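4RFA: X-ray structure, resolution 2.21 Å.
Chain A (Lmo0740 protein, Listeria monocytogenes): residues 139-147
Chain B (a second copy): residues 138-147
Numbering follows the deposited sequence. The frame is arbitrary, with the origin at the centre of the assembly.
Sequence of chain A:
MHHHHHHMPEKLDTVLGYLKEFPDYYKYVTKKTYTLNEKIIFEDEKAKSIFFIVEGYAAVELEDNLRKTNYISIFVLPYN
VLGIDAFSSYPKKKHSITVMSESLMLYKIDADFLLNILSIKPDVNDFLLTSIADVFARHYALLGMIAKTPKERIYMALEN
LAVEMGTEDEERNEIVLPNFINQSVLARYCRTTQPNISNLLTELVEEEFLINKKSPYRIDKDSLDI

Chain A, residues 139-147: HYALLGMIA
Chain B 138-147: RHYALLGMIA

Each stretch continues a helix that begins earlier in its chain, through His A139 and Leu A143 and through Arg B138 and Leu B143, and then passes through a type I beta turn, from Leu A143 to Ile A146 and from Leu B143 to Ile B146. The two helices run in the same general direction, their N-to-C axes 24° apart and 10.0 Å at closest approach. Register is like against like and narrows toward the C-terminal end: the CA atoms of His A139 and His B139 lie 6.8 Å apart, those of Leu A143 and Leu B143 6.0 Å, and those of Ile A146 and Ile B146 4.5 Å. Leu A143 N bonds to His A139 O (2.9 Å), Met A145 N to Leu A142 O (2.9 Å) and Ile A146 N to Leu A143 O (3.1 Å), and chain B repeats all three. Ile A146 and Ile B146 then extend (phi/psi -62/138), and Ala A147 and Ala B147 take a left-handed 65/24.

The wide end is spanned by polar rings. His A139 and His B139 point toward the opposing stretch with chi1 m and chi2 176°, and ND1 of His A139 meets ND1 of His B139 in a 2.9 Å hydrogen bond. Such a bond needs one ND1 to carry a proton and the other to accept it. The rings meet rim to rim, planes at 88°. Imidazole suits this place because its second nitrogen remains free for water: one water links His A139 NE2 (2.8 Å) to Tyr B140 OH (2.6 Å), and a second links His B139 NE2 and Tyr A140 OH at the same distances. Tyr A140 and Tyr B140 start away from the contact, but chi1 -84° and chi2 -82° bring each ring back beside the partner histidine.

Below lies an apolar layer. Leu A142, Leu A143, Leu B142 and Leu B143 are all m,t. Leu A143 CD2 packs 3.3 Å from Leu B142 CB, Leu B143 CD2 makes the same approach to Leu A142 CB, and Leu A143 CD2 and Leu B143 CD2 stand 4.1 Å apart. Leucine's reach matters here, since the CA-to-CB bonds of Leu A143 and Leu B143 point sideways.

At the narrow end, Ile A146 CG1 and Ile B146 CG1 are 3.8 Å apart. With rotamer m,t, Ile A146 CD1 lies 3.9 Å from Met B145 CB, and Ile B146 CD1 likewise from Met A145 CB. The selenomethionine ends lead away. Water closes this end too: one accepts from Ala B147 N (2.7 Å) and lies 2.8 Å from Met A145 O, within hydrogen-bonding reach, and its counterpart does the same with Ala A147 N and Met B145 O. Together the stretches bury 622 Å².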

# COMPACT_ATOMS: atom_id res chain seq x y z
N HIS A 139 0.95 -0.03 4.82
CA HIS A 139 0.43 1.03 3.98
C HIS A 139 -0.88 1.61 4.55
O HIS A 139 -1.05 2.82 4.65
CB HIS A 139 0.19 0.53 2.55
CG HIS A 139 1.42 0.29 1.74
ND1 HIS A 139 1.37 -0.24 0.47
CD2 HIS A 139 2.73 0.48 2.02
CE1 HIS A 139 2.60 -0.32 -0.02
NE2 HIS A 139 3.44 0.10 0.91
N TYR A 140 -1.81 0.74 4.90
CA TYR A 140 -3.05 1.18 5.52
C TYR A 140 -2.83 1.93 6.79
O TYR A 140 -3.49 2.91 7.02
CB TYR A 140 -3.93 -0.02 5.81
CG TYR A 140 -4.72 -0.41 4.61
CD1 TYR A 140 -5.92 0.26 4.31
CD2 TYR A 140 -4.31 -1.41 3.80
CE1 TYR A 140 -6.67 -0.08 3.19
CE2 TYR A 140 -5.03 -1.77 2.67
CZ TYR A 140 -6.21 -1.10 2.37
OH TYR A 140 -6.93 -1.47 1.27
N ALA A 141 -1.91 1.50 7.62
CA ALA A 141 -1.67 2.22 8.86
C ALA A 141 -1.24 3.65 8.53
O ALA A 141 -1.78 4.62 9.08
CB ALA A 141 -0.64 1.49 9.69
N LEU A 142 -0.40 3.78 7.51
CA LEU A 142 0.06 5.09 7.11
C LEU A 142 -1.01 5.95 6.55
O LEU A 142 -1.01 7.19 6.81
CB LEU A 142 1.20 5.01 6.10
CG LEU A 142 2.45 4.54 6.82
CD1 LEU A 142 3.44 4.07 5.80
CD2 LEU A 142 3.03 5.67 7.62
N LEU A 143 -1.90 5.36 5.77
CA LEU A 143 -3.04 6.14 5.25
C LEU A 143 -3.85 6.79 6.39
O LEU A 143 -4.46 7.85 6.22
CB LEU A 143 -3.94 5.29 4.37
CG LEU A 143 -3.35 4.79 3.02
CD1 LEU A 143 -4.34 3.84 2.35
CD2 LEU A 143 -3.08 5.93 2.08
N GLY A 144 -3.84 6.19 7.56
CA GLY A 144 -4.53 6.79 8.71
C GLY A 144 -3.96 8.14 9.14
O GLY A 144 -4.56 8.86 9.96
N MSE A 145 -2.82 8.52 8.57
CA MSE A 145 -2.17 9.77 8.91
C MSE A 145 -2.75 10.93 8.14
O MSE A 145 -2.50 12.10 8.51
CB MSE A 145 -0.68 9.67 8.62
CG MSE A 145 0.08 9.15 9.83
SE MSE A 145 2.01 9.43 9.57
CE MSE A 145 2.63 8.64 11.27
N ILE A 146 -3.50 10.64 7.08
CA ILE A 146 -4.10 11.69 6.21
C ILE A 146 -5.06 12.54 7.02
O ILE A 146 -5.75 12.04 7.87
CB ILE A 146 -4.80 11.05 5.00
CG1 ILE A 146 -3.80 10.38 4.10
CG2 ILE A 146 -5.57 12.09 4.17
CD1 ILE A 146 -4.39 9.56 2.98
N ALA A 147 -5.02 13.86 6.80
CA ALA A 147 -5.89 14.78 7.55
C ALA A 147 -5.64 14.87 9.06
O ALA A 147 -6.55 15.16 9.82
CB ALA A 147 -7.39 14.44 7.30
N ARG B 138 -1.02 2.75 -6.30
CA ARG B 138 -2.12 3.59 -5.85
C ARG B 138 -2.02 3.94 -4.36
O ARG B 138 -2.34 5.05 -3.95
CB ARG B 138 -3.44 2.93 -6.18
CG ARG B 138 -3.67 2.78 -7.68
CD ARG B 138 -4.75 1.77 -7.94
NE ARG B 138 -5.95 2.24 -7.20
CZ ARG B 138 -6.82 1.44 -6.60
NH1 ARG B 138 -6.64 0.13 -6.61
NH2 ARG B 138 -7.82 1.96 -5.94
N HIS B 139 -1.49 3.03 -3.57
CA HIS B 139 -1.22 3.30 -2.17
C HIS B 139 -0.23 4.47 -2.01
O HIS B 139 -0.44 5.38 -1.22
CB HIS B 139 -0.66 2.06 -1.47
CG HIS B 139 -1.65 0.97 -1.21
ND1 HIS B 139 -1.28 -0.25 -0.67
CD2 HIS B 139 -2.97 0.89 -1.45
CE1 HIS B 139 -2.36 -1.00 -0.53
NE2 HIS B 139 -3.39 -0.34 -1.01
N TYR B 140 0.87 4.43 -2.74
CA TYR B 140 1.84 5.51 -2.73
C TYR B 140 1.25 6.82 -3.13
O TYR B 140 1.54 7.82 -2.53
CB TYR B 140 2.99 5.18 -3.65
CG TYR B 140 4.01 4.34 -2.97
CD1 TYR B 140 4.98 4.93 -2.14
CD2 TYR B 140 4.02 3.00 -3.13
CE1 TYR B 140 5.93 4.16 -1.48
CE2 TYR B 140 4.95 2.20 -2.49
CZ TYR B 140 5.91 2.78 -1.67
OH TYR B 140 6.83 1.99 -1.05
N ALA B 141 0.40 6.84 -4.14
CA ALA B 141 -0.20 8.09 -4.54
C ALA B 141 -0.99 8.67 -3.38
O ALA B 141 -0.85 9.85 -3.03
CB ALA B 141 -1.07 7.88 -5.77
N LEU B 142 -1.70 7.80 -2.67
CA LEU B 142 -2.48 8.24 -1.53
C LEU B 142 -1.66 8.74 -0.41
O LEU B 142 -2.06 9.73 0.27
CB LEU B 142 -3.40 7.15 -1.02
CG LEU B 142 -4.54 6.97 -2.01
CD1 LEU B 142 -5.21 5.65 -1.73
CD2 LEU B 142 -5.53 8.08 -1.87
N LEU B 143 -0.54 8.08 -0.15
CA LEU B 143 0.37 8.57 0.91
C LEU B 143 0.79 10.04 0.65
O LEU B 143 1.08 10.80 1.58
CB LEU B 143 1.59 7.67 1.05
CG LEU B 143 1.35 6.24 1.59
CD1 LEU B 143 2.65 5.46 1.53
CD2 LEU B 143 0.86 6.26 3.02
N GLY B 144 0.83 10.44 -0.60
CA GLY B 144 1.15 11.85 -0.91
C GLY B 144 0.15 12.86 -0.36
O GLY B 144 0.40 14.08 -0.37
N MSE B 145 -0.97 12.37 0.16
CA MSE B 145 -2.00 13.24 0.71
C MSE B 145 -1.71 13.63 2.13
O MSE B 145 -2.34 14.58 2.65
CB MSE B 145 -3.35 12.51 0.66
CG MSE B 145 -4.06 12.78 -0.66
SE MSE B 145 -5.94 12.21 -0.52
CE MSE B 145 -6.51 12.68 -2.35
N ILE B 146 -0.78 12.94 2.77
CA ILE B 146 -0.42 13.20 4.20
C ILE B 146 0.13 14.60 4.34
O ILE B 146 0.83 15.07 3.47
CB ILE B 146 0.59 12.15 4.70
CG1 ILE B 146 -0.05 10.79 4.75
CG2 ILE B 146 1.11 12.49 6.10
CD1 ILE B 146 0.91 9.65 5.06
N ALA B 147 -0.27 15.31 5.39
CA ALA B 147 0.18 16.70 5.61
C ALA B 147 -0.28 17.72 4.57
O ALA B 147 0.40 18.72 4.34
CB ALA B 147 1.73 16.74 5.74
O HOH W 1 6.13 -0.22 0.08
O HOH W 2 -5.73 -1.93 -0.98
O HOH W 3 -1.77 14.64 7.51
O HOH W 4 -3.67 15.34 5.02